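Local coordinates for protein beta-porphyranase A (Bacteroides plebeius, PDB 4AW7) that cleaves the sulfated red-seaweed polysaccharide porphyran at its beta-(1->4) linkages between galactose and galactose-6-sulfate, releasing mostly a disaccharide, at residues Y75-N80 with G124-E129; H83-Y88 with H113-I118. One frame throughout, in Å; residues are numbered along the deposited sequence.

Interaction 1 (Y75-N80 with G124-E129); sequences YSYAYN and GAWSAE. With L6S (6-O-sulfo-alpha-L-galactopyranose), chain B.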
ATOM      1  N   TYR A  75      -7.632 -23.201  -8.115  1.00 10.98           N
ATOM      2  CA  TYR A  75      -7.662 -23.399  -9.569  1.00 11.27           C
ATOM      3  C   TYR A  75      -6.401 -24.092 -10.048  1.00 11.15           C
ATOM      4  O   TYR A  75      -6.466 -24.997 -10.905  1.00 13.06           O
ATOM      5  CB  TYR A  75      -8.008 -22.072 -10.294  1.00 11.14           C
ATOM      6  CG  TYR A  75      -9.283 -21.542  -9.756  1.00 10.99           C
ATOM      7  CD1 TYR A  75     -10.500 -22.159 -10.084  1.00 10.82           C
ATOM      8  CD2 TYR A  75      -9.319 -20.513  -8.835  1.00 10.84           C
ATOM      9  CE1 TYR A  75     -11.673 -21.767  -9.502  1.00 11.51           C
ATOM     10  CE2 TYR A  75     -10.497 -20.106  -8.258  1.00 11.56           C
ATOM     11  CZ  TYR A  75     -11.690 -20.760  -8.569  1.00 10.62           C
ATOM     12  OH  TYR A  75     -12.872 -20.317  -7.943  1.00 11.37           O
ATOM     13  N   SER A  76      -5.261 -23.769  -9.438  1.00 12.16           N
ATOM     14  CA  SER A  76      -4.023 -24.492  -9.703  1.00 13.23           C
ATOM     15  C   SER A  76      -4.157 -25.925  -9.104  1.00 14.15           C
ATOM     16  O   SER A  76      -3.821 -26.918  -9.768  1.00 15.45           O
ATOM     17  CB  SER A  76      -2.775 -23.671  -9.249  1.00 15.59           C
ATOM     18  OG  SER A  76      -2.985 -23.020  -8.023  1.00 18.44           O
ATOM     19  N   TYR A  77      -4.737 -26.052  -7.910  1.00 13.72           N
ATOM     20  CA  TYR A  77      -4.961 -27.388  -7.331  1.00 14.37           C
ATOM     21  C   TYR A  77      -5.873 -28.237  -8.231  1.00 14.72           C
ATOM     22  O   TYR A  77      -5.582 -29.393  -8.531  1.00 16.75           O
ATOM     23  CB  TYR A  77      -5.590 -27.228  -5.953  1.00 14.32           C
ATOM     24  CG  TYR A  77      -5.992 -28.541  -5.293  1.00 16.89           C
ATOM     25  CD1 TYR A  77      -7.230 -29.117  -5.572  1.00 17.95           C
ATOM     26  CD2 TYR A  77      -5.156 -29.199  -4.382  1.00 17.97           C
ATOM     27  CE1 TYR A  77      -7.622 -30.313  -4.998  1.00 20.10           C
ATOM     28  CE2 TYR A  77      -5.542 -30.411  -3.796  1.00 20.45           C
ATOM     29  CZ  TYR A  77      -6.782 -30.955  -4.110  1.00 20.95           C
ATOM     30  OH  TYR A  77      -7.213 -32.140  -3.538  1.00 24.41           O
ATOM     31  N   ALA A  78      -6.986 -27.656  -8.678  1.00 14.54           N
ATOM     32  CA  ALA A  78      -7.960 -28.399  -9.488  1.00 15.06           C
ATOM     33  C   ALA A  78      -7.380 -28.793 -10.825  1.00 15.43           C
ATOM     34  O   ALA A  78      -7.568 -29.939 -11.260  1.00 16.87           O
ATOM     35  CB  ALA A  78      -9.269 -27.640  -9.680  1.00 14.81           C
ATOM     36  N   TYR A  79      -6.706 -27.877 -11.504  1.00 15.47           N
ATOM     37  CA  TYR A  79      -6.140 -28.181 -12.824  1.00 15.34           C
ATOM     38  C   TYR A  79      -5.116 -29.299 -12.718  1.00 16.86           C
ATOM     39  O   TYR A  79      -5.039 -30.174 -13.578  1.00 18.43           O
ATOM     40  CB  TYR A  79      -5.579 -26.927 -13.510  1.00 14.99           C
ATOM     41  CG  TYR A  79      -5.124 -27.240 -14.907  1.00 15.41           C
ATOM     42  CD1 TYR A  79      -6.005 -27.126 -15.999  1.00 16.22           C
ATOM     43  CD2 TYR A  79      -3.820 -27.639 -15.158  1.00 16.80           C
ATOM     44  CE1 TYR A  79      -5.578 -27.464 -17.294  1.00 17.41           C
ATOM     45  CE2 TYR A  79      -3.408 -27.959 -16.435  1.00 18.53           C
ATOM     46  CZ  TYR A  79      -4.279 -27.867 -17.492  1.00 18.36           C
ATOM     47  OH  TYR A  79      -3.834 -28.220 -18.748  1.00 23.25           O
ATOM     48  N   ASN A  80      -4.376 -29.313 -11.615  1.00 17.76           N
ATOM     49  CA  ASN A  80      -3.382 -30.367 -11.361  1.00 19.29           C
ATOM     50  C   ASN A  80      -4.022 -31.763 -11.297  1.00 19.77           C
ATOM     51  O   ASN A  80      -3.376 -32.751 -11.683  1.00 22.28           O
ATOM     52  CB  ASN A  80      -2.593 -30.028 -10.088  1.00 19.78           C
ATOM     53  CG  ASN A  80      -1.594 -31.086  -9.694  1.00 22.19           C
ATOM     54  OD1 ASN A  80      -1.891 -31.902  -8.832  1.00 28.44           O
ATOM     55  ND2 ASN A  80      -0.415 -31.045 -10.271  1.00 24.16           N
ATOM     56  N   GLY A 124     -16.930 -20.550  -8.588  1.00 11.10           N
ATOM     57  CA  GLY A 124     -17.098 -19.975  -7.264  1.00 12.64           C
ATOM     58  C   GLY A 124     -17.400 -21.035  -6.217  1.00 12.68           C
ATOM     59  O   GLY A 124     -16.828 -21.052  -5.103  1.00 13.21           O
ATOM     60  N   ALA A 125     -18.312 -21.948  -6.550  1.00 12.93           N
ATOM     61  CA  ALA A 125     -18.618 -23.057  -5.639  1.00 12.89           C
ATOM     62  C   ALA A 125     -17.391 -23.873  -5.314  1.00 12.75           C
ATOM     63  O   ALA A 125     -17.204 -24.299  -4.167  1.00 14.04           O
ATOM     64  CB  ALA A 125     -19.729 -23.958  -6.245  1.00 13.47           C
ATOM     65  N   TRP A 126     -16.515 -24.084  -6.284  1.00 12.63           N
ATOM     66  CA  TRP A 126     -15.327 -24.864  -6.070  1.00 12.71           C
ATOM     67  C   TRP A 126     -14.410 -24.163  -5.072  1.00 12.18           C
ATOM     68  O   TRP A 126     -13.799 -24.835  -4.250  1.00 13.08           O
ATOM     69  CB  TRP A 126     -14.591 -25.170  -7.384  1.00 12.26           C
ATOM     70  CG  TRP A 126     -13.270 -25.737  -7.159  1.00 13.22           C
ATOM     71  CD1 TRP A 126     -12.076 -25.142  -7.415  1.00 14.30           C
ATOM     72  CD2 TRP A 126     -12.967 -26.985  -6.503  1.00 14.57           C
ATOM     73  NE1 TRP A 126     -11.053 -25.939  -7.008  1.00 14.86           N
ATOM     74  CE2 TRP A 126     -11.564 -27.092  -6.454  1.00 14.69           C
ATOM     75  CE3 TRP A 126     -13.749 -28.037  -5.991  1.00 15.19           C
ATOM     76  CZ2 TRP A 126     -10.917 -28.193  -5.866  1.00 17.27           C
ATOM     77  CZ3 TRP A 126     -13.104 -29.132  -5.427  1.00 18.27           C
ATOM     78  CH2 TRP A 126     -11.710 -29.196  -5.362  1.00 18.97           C
ATOM     79  N   SER A 127     -14.223 -22.842  -5.156  1.00 11.76           N
ATOM     80  CA  SER A 127     -13.355 -22.200  -4.174  0.50 11.78           C
ATOM     81  C   SER A 127     -13.847 -22.502  -2.775  1.00 12.01           C
ATOM     82  O   SER A 127     -13.046 -22.787  -1.886  1.00 13.01           O
ATOM     83  CB  SER A 127     -13.230 -20.691  -4.406  0.50 11.60           C
ATOM     84  OG  SER A 127     -14.425 -19.954  -4.172  0.50 10.52           O
ATOM     85  N   ALA A 128     -15.158 -22.404  -2.565  1.00 12.09           N
ATOM     86  CA  ALA A 128     -15.734 -22.677  -1.242  1.00 13.09           C
ATOM     87  C   ALA A 128     -15.615 -24.131  -0.843  1.00 13.58           C
ATOM     88  O   ALA A 128     -15.322 -24.429   0.302  1.00 14.29           O
ATOM     89  CB  ALA A 128     -17.142 -22.173  -1.140  1.00 13.73           C
ATOM     90  N   GLU A 129     -15.781 -25.051  -1.791  1.00 13.13           N
ATOM     91  CA  GLU A 129     -15.628 -26.451  -1.472  0.50 13.85           C
ATOM     92  C   GLU A 129     -14.159 -26.805  -1.121  1.00 14.37           C
ATOM     93  O   GLU A 129     -13.897 -27.537  -0.158  1.00 15.72           O
ATOM     94  CB  GLU A 129     -16.189 -27.243  -2.658  0.50 14.53           C
ATOM     95  CG  GLU A 129     -16.053 -28.748  -2.601  0.50 14.30           C
ATOM     96  CD  GLU A 129     -16.964 -29.446  -1.596  0.50 16.16           C
ATOM     97  OE1 GLU A 129     -17.788 -28.785  -0.943  0.50 17.13           O
ATOM     98  OE2 GLU A 129     -16.848 -30.686  -1.513  0.50 20.28           O
TER
HETATM   99  O1S L6S B   6      -2.242 -31.080  -4.677  1.00 26.50           O
HETATM  100  O2S L6S B   6      -2.377 -29.516  -6.553  1.00 28.67           O
HETATM  101  O3S L6S B   6      -1.784 -28.694  -4.298  1.00 27.72           O
HETATM  102  C1  L6S B   6       2.559 -29.772  -8.353  1.00 26.10           C
HETATM  103  C2  L6S B   6       3.226 -31.032  -8.957  1.00 28.39           C
HETATM  104  C3  L6S B   6       3.489 -32.078  -7.875  1.00 28.19           C
HETATM  105  C4  L6S B   6       2.165 -32.393  -7.141  1.00 27.32           C
HETATM  106  C5  L6S B   6       1.565 -31.088  -6.560  1.00 25.39           C
HETATM  107  C6  L6S B   6       0.218 -31.328  -5.924  1.00 26.54           C
HETATM  108  O2  L6S B   6       4.482 -30.707  -9.573  1.00 31.41           O
HETATM  109  O3  L6S B   6       4.000 -33.277  -8.453  1.00 31.06           O
HETATM  110  O4  L6S B   6       1.240 -33.014  -8.073  1.00 27.81           O
HETATM  111  O5  L6S B   6       1.374 -30.043  -7.601  1.00 26.24           O
HETATM  112  O6  L6S B   6      -0.258 -30.088  -5.416  1.00 27.33           O
HETATM  113  S1  L6S B   6      -1.683 -29.828  -5.266  0.50 21.01           S

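Interaction 2 (H83-Y88 with H113-I118); sequences HEVGKY and HIQGGI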
ATOM      1  N   HIS A  83      -6.705 -31.578 -15.252  1.00 20.87           N
ATOM      2  CA  HIS A  83      -6.040 -31.078 -16.468  1.00 21.27           C
ATOM      3  C   HIS A  83      -7.016 -30.440 -17.464  1.00 19.85           C
ATOM      4  O   HIS A  83      -6.764 -30.406 -18.679  1.00 20.57           O
ATOM      5  CB  HIS A  83      -5.125 -32.158 -17.076  1.00 23.44           C
ATOM      6  CG  HIS A  83      -4.029 -32.583 -16.135  1.00 27.69           C
ATOM      7  ND1 HIS A  83      -2.890 -31.829 -15.924  1.00 34.62           N
ATOM      8  CD2 HIS A  83      -3.926 -33.655 -15.310  1.00 33.20           C
ATOM      9  CE1 HIS A  83      -2.117 -32.439 -15.041  1.00 36.30           C
ATOM     10  NE2 HIS A  83      -2.720 -33.548 -14.655  1.00 36.24           N
ATOM     11  N   GLU A  84      -8.087 -29.858 -16.950  1.00 17.68           N
ATOM     12  CA  GLU A  84      -9.042 -29.144 -17.770  1.00 18.27           C
ATOM     13  C   GLU A  84      -9.531 -27.921 -17.010  1.00 16.36           C
ATOM     14  O   GLU A  84     -10.066 -28.053 -15.919  1.00 15.98           O
ATOM     15  CB  GLU A  84     -10.246 -30.029 -18.096  1.00 20.56           C
ATOM     16  CG  GLU A  84     -10.053 -31.141 -19.104  1.00 26.09           C
ATOM     17  CD  GLU A  84     -11.403 -31.761 -19.481  1.00 31.67           C
ATOM     18  OE1 GLU A  84     -12.242 -31.059 -20.096  1.00 37.24           O
ATOM     19  OE2 GLU A  84     -11.645 -32.922 -19.109  1.00 37.79           O
ATOM     20  N   VAL A  85      -9.461 -26.757 -17.662  1.00 14.29           N
ATOM     21  CA  VAL A  85      -9.971 -25.526 -17.081  1.00 14.20           C
ATOM     22  C   VAL A  85     -11.460 -25.676 -16.805  1.00 14.86           C
ATOM     23  O   VAL A  85     -12.184 -26.290 -17.607  1.00 15.82           O
ATOM     24  CB  VAL A  85      -9.676 -24.307 -17.980  1.00 13.50           C
ATOM     25  CG1 VAL A  85     -10.376 -24.400 -19.338  1.00 13.97           C
ATOM     26  CG2 VAL A  85     -10.060 -23.032 -17.261  1.00 14.37           C
ATOM     27  N   GLY A  86     -11.934 -25.140 -15.688  1.00 14.83           N
ATOM     28  CA  GLY A  86     -13.329 -25.130 -15.390  1.00 15.27           C
ATOM     29  C   GLY A  86     -13.946 -26.452 -15.005  1.00 16.51           C
ATOM     30  O   GLY A  86     -15.186 -26.514 -14.921  1.00 18.48           O
ATOM     31  N   LYS A  87     -13.109 -27.461 -14.798  1.00 16.73           N
ATOM     32  CA  LYS A  87     -13.570 -28.775 -14.345  1.00 18.33           C
ATOM     33  C   LYS A  87     -12.876 -29.097 -13.016  1.00 18.09           C
ATOM     34  O   LYS A  87     -11.644 -29.061 -12.919  1.00 17.88           O
ATOM     35  CB  LYS A  87     -13.231 -29.809 -15.401  1.00 19.90           C
ATOM     36  CG  LYS A  87     -13.794 -29.526 -16.804  1.00 25.78           C
ATOM     37  CD  LYS A  87     -15.211 -30.057 -17.065  1.00 32.10           C
ATOM     38  CE  LYS A  87     -16.298 -29.047 -16.724  1.00 34.39           C
ATOM     39  NZ  LYS A  87     -17.395 -29.045 -17.742  1.00 36.99           N
ATOM     40  N   TYR A  88     -13.678 -29.456 -12.010  1.00 17.81           N
ATOM     41  CA  TYR A  88     -13.208 -29.540 -10.620  1.00 18.40           C
ATOM     42  C   TYR A  88     -13.347 -30.967 -10.081  1.00 19.33           C
ATOM     43  O   TYR A  88     -14.304 -31.686 -10.429  1.00 20.77           O
ATOM     44  CB  TYR A  88     -13.946 -28.501  -9.764  1.00 18.14           C
ATOM     45  CG  TYR A  88     -13.820 -27.149 -10.412  1.00 15.88           C
ATOM     46  CD1 TYR A  88     -12.578 -26.539 -10.540  1.00 15.66           C
ATOM     47  CD2 TYR A  88     -14.915 -26.513 -10.951  1.00 15.02           C
ATOM     48  CE1 TYR A  88     -12.430 -25.323 -11.204  1.00 15.24           C
ATOM     49  CE2 TYR A  88     -14.787 -25.286 -11.573  1.00 15.16           C
ATOM     50  CZ  TYR A  88     -13.517 -24.706 -11.728  1.00 13.79           C
ATOM     51  OH  TYR A  88     -13.383 -23.487 -12.385  1.00 15.13           O
ATOM     52  N   HIS A 113      -6.782 -21.752 -15.681  1.00 11.66           N
ATOM     53  CA  HIS A 113      -7.557 -21.312 -14.550  1.00 11.03           C
ATOM     54  C   HIS A 113      -8.860 -20.640 -14.896  1.00 11.35           C
ATOM     55  O   HIS A 113      -9.835 -20.793 -14.195  1.00 11.60           O
ATOM     56  CB  HIS A 113      -6.708 -20.398 -13.653  1.00 10.50           C
ATOM     57  CG  HIS A 113      -5.443 -21.035 -13.182  1.00 11.24           C
ATOM     58  ND1 HIS A 113      -4.352 -20.303 -12.767  1.00 11.46           N
ATOM     59  CD2 HIS A 113      -5.090 -22.343 -13.060  1.00 13.08           C
ATOM     60  CE1 HIS A 113      -3.387 -21.140 -12.410  1.00 12.03           C
ATOM     61  NE2 HIS A 113      -3.801 -22.380 -12.600  1.00 13.49           N
ATOM     62  N   ILE A 114      -8.844 -19.790 -15.929  1.00 10.73           N
ATOM     63  CA  ILE A 114     -10.037 -19.116 -16.405  1.00 10.79           C
ATOM     64  C   ILE A 114     -10.003 -19.167 -17.944  1.00 10.52           C
ATOM     65  O   ILE A 114      -8.930 -19.172 -18.530  1.00 11.12           O
ATOM     66  CB  ILE A 114     -10.178 -17.678 -15.880  1.00 10.47           C
ATOM     67  CG1 ILE A 114     -11.569 -17.095 -16.175  1.00 11.17           C
ATOM     68  CG2 ILE A 114      -9.044 -16.773 -16.405  1.00 11.90           C
ATOM     69  CD1 ILE A 114     -11.845 -15.744 -15.518  1.00 10.85           C
ATOM     70  N   GLN A 115     -11.168 -19.295 -18.573  1.00 10.74           N
ATOM     71  CA  GLN A 115     -11.247 -19.385 -20.031  1.00 11.08           C
ATOM     72  C   GLN A 115     -12.658 -19.048 -20.434  1.00 10.63           C
ATOM     73  O   GLN A 115     -13.595 -19.165 -19.659  1.00 11.74           O
ATOM     74  CB  GLN A 115     -10.850 -20.804 -20.496  1.00 11.36           C
ATOM     75  CG  GLN A 115     -10.886 -21.086 -22.001  1.00 12.76           C
ATOM     76  CD  GLN A 115     -10.006 -20.161 -22.796  1.00 11.51           C
ATOM     77  OE1 GLN A 115     -10.313 -18.972 -22.925  1.00 11.98           O
ATOM     78  NE2 GLN A 115      -8.917 -20.696 -23.367  1.00 13.61           N
ATOM     79  N   GLY A 116     -12.821 -18.612 -21.680  1.00 11.32           N
ATOM     80  CA  GLY A 116     -14.164 -18.424 -22.214  1.00 12.11           C
ATOM     81  C   GLY A 116     -14.991 -19.685 -22.032  1.00 11.58           C
ATOM     82  O   GLY A 116     -14.489 -20.796 -22.173  1.00 13.29           O
ATOM     83  N   GLY A 117     -16.247 -19.475 -21.694  1.00 12.40           N
ATOM     84  CA  GLY A 117     -17.187 -20.580 -21.563  1.00 13.55           C
ATOM     85  C   GLY A 117     -17.227 -21.207 -20.194  1.00 13.76           C
ATOM     86  O   GLY A 117     -18.064 -22.057 -19.920  1.00 15.35           O
ATOM     87  N   ILE A 118     -16.336 -20.786 -19.301  1.00 13.58           N
ATOM     88  CA  ILE A 118     -16.317 -21.299 -17.930  1.00 13.51           C
ATOM     89  C   ILE A 118     -17.639 -21.074 -17.205  1.00 12.76           C
ATOM     90  O   ILE A 118     -18.270 -20.026 -17.340  1.00 14.00           O
ATOM     91  CB  ILE A 118     -15.112 -20.692 -17.128  1.00 12.62           C
ATOM     92  CG1 ILE A 118     -14.851 -21.493 -15.862  1.00 13.86           C
ATOM     93  CG2 ILE A 118     -15.305 -19.221 -16.879  1.00 13.12           C
ATOM     94  CD1 ILE A 118     -13.503 -21.155 -15.237  1.00 14.74           C
TER
HETATM   95  O   HOH W   1     -10.852 -23.301 -13.552  1.00 13.55           O

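Interaction 1 (Y75-N80 with G124-E129)
Two helices of the (beta/alpha)8-type catalytic domain, 74-82 and 120-132, meet beside the substrate cleft, where Trp-126 reaches across to Tyr-75, Tyr-77 and Ala-78. The segment axes cross at 96° and stay 10.9 Å apart, and aromatic side chains fill most of the space between them. Trp-126 turns its CG anti to the backbone N (chi1 169°), which sends the indole toward helix 74-82. Its five-membered ring presents an edge to the face of Tyr-75 in an offset edge-to-face pair, with centroids 5.8 Å apart and planes at 69°. Alanine suits position 78 because its CB already lies 3.6 Å from Trp-126 NE1, with Tyr-88 and Pro-89 also against the methyl. The indole N-H is satisfied by Pro-74 O, just as Tyr-75 OH is hydrogen-bonded to Ala-123 O, so both buried aromatics keep their polar atoms paired.

Tyr-77 joins this core to the substrate. CD1 rests 3.8 Å from Trp-126 CZ2, at the indole edge, while CD2 on the other flank of the ring comes 3.4 Å from O3S of the bound 6-O-sulfo-alpha-L-galactopyranose. Lys-81, which hydrogen-bonds the same sugar, makes a cation-pi contact with the tyrosine ring. With an alanine in place of Tyr-77, the Trp-126 edge and the sulfate flank would probably both lose their neighbour, and Lys-81 its cation-pi partner. Further along, Asn-80 ND2 adds a weak hydrogen bond of 3.4 Å to the sugar's O4. Such a wall, with aromatic packing behind and polar groups toward a sulfated sugar, belongs to the glycan-binding cleft of this porphyranase.

Interaction 2 (H83-Y88 with H113-I118)
Val-85 leans on the backbone of His-113 and Ile-114 where two loops, each folded into a type II beta turn (Glu-84 to Lys-87 and Gln-115 to Ile-118), meet beside the catalytic barrel. Its CB points at the partner loop and the side chain forks there. CG1 lies 3.8 Å from Gln-115 CB, whereas CG2, anti to the valine's own N, settles 3.6 Å from His-113 C and also touches the amide N of Ile-114. A short branched side chain fits well here, since its two methyls spread over Gln-115 CB and the His-113 to Ile-114 peptide. Beyond CB, Gln-115 bends away, and its amide is held by Gly-155 O, Thr-157 N and the N-H of Gly-116.

Gly-86, at the third position of its turn, has positive phi (72°), and a side chain there would crowd Ile-118, whose CG1 is 4.0 Å from the glycine CA. The isoleucine extends with CG1 anti to its N, bringing CD1 within 3.7 Å of Tyr-88 OH, where the two side chains cross at about a right angle. No direct hydrogen bond links the two segments; instead one water accepts from Gly-86 N at 3.0 Å, donates to His-113 O at 2.8 Å and is hydrogen-bonded to Tyr-88 OH at 2.8 Å.

How the interactions relate
Along the chain, interaction 2 is nested inside the loop that interaction 1 closes, and both tie the region of helix 74-82 and its following loop to the chain leading into and through helix 120-132. Interaction 1 is the buried one: helix on helix, mostly aromatic, with one edge reaching the bound sugar. Interaction 2 lies nearer the surface and joins irregular loops through the aliphatic side chains of Val-85 and Ile-118, a glycine and a bridging water. Tyr-88 couples the two: its ring stacks on Trp-126, with CD1 3.5 Å from Trp-126 CD1, and also packs on Ala-78. A second junction brings His-113 NE2 within 3.6 Å of Ser-76 CA.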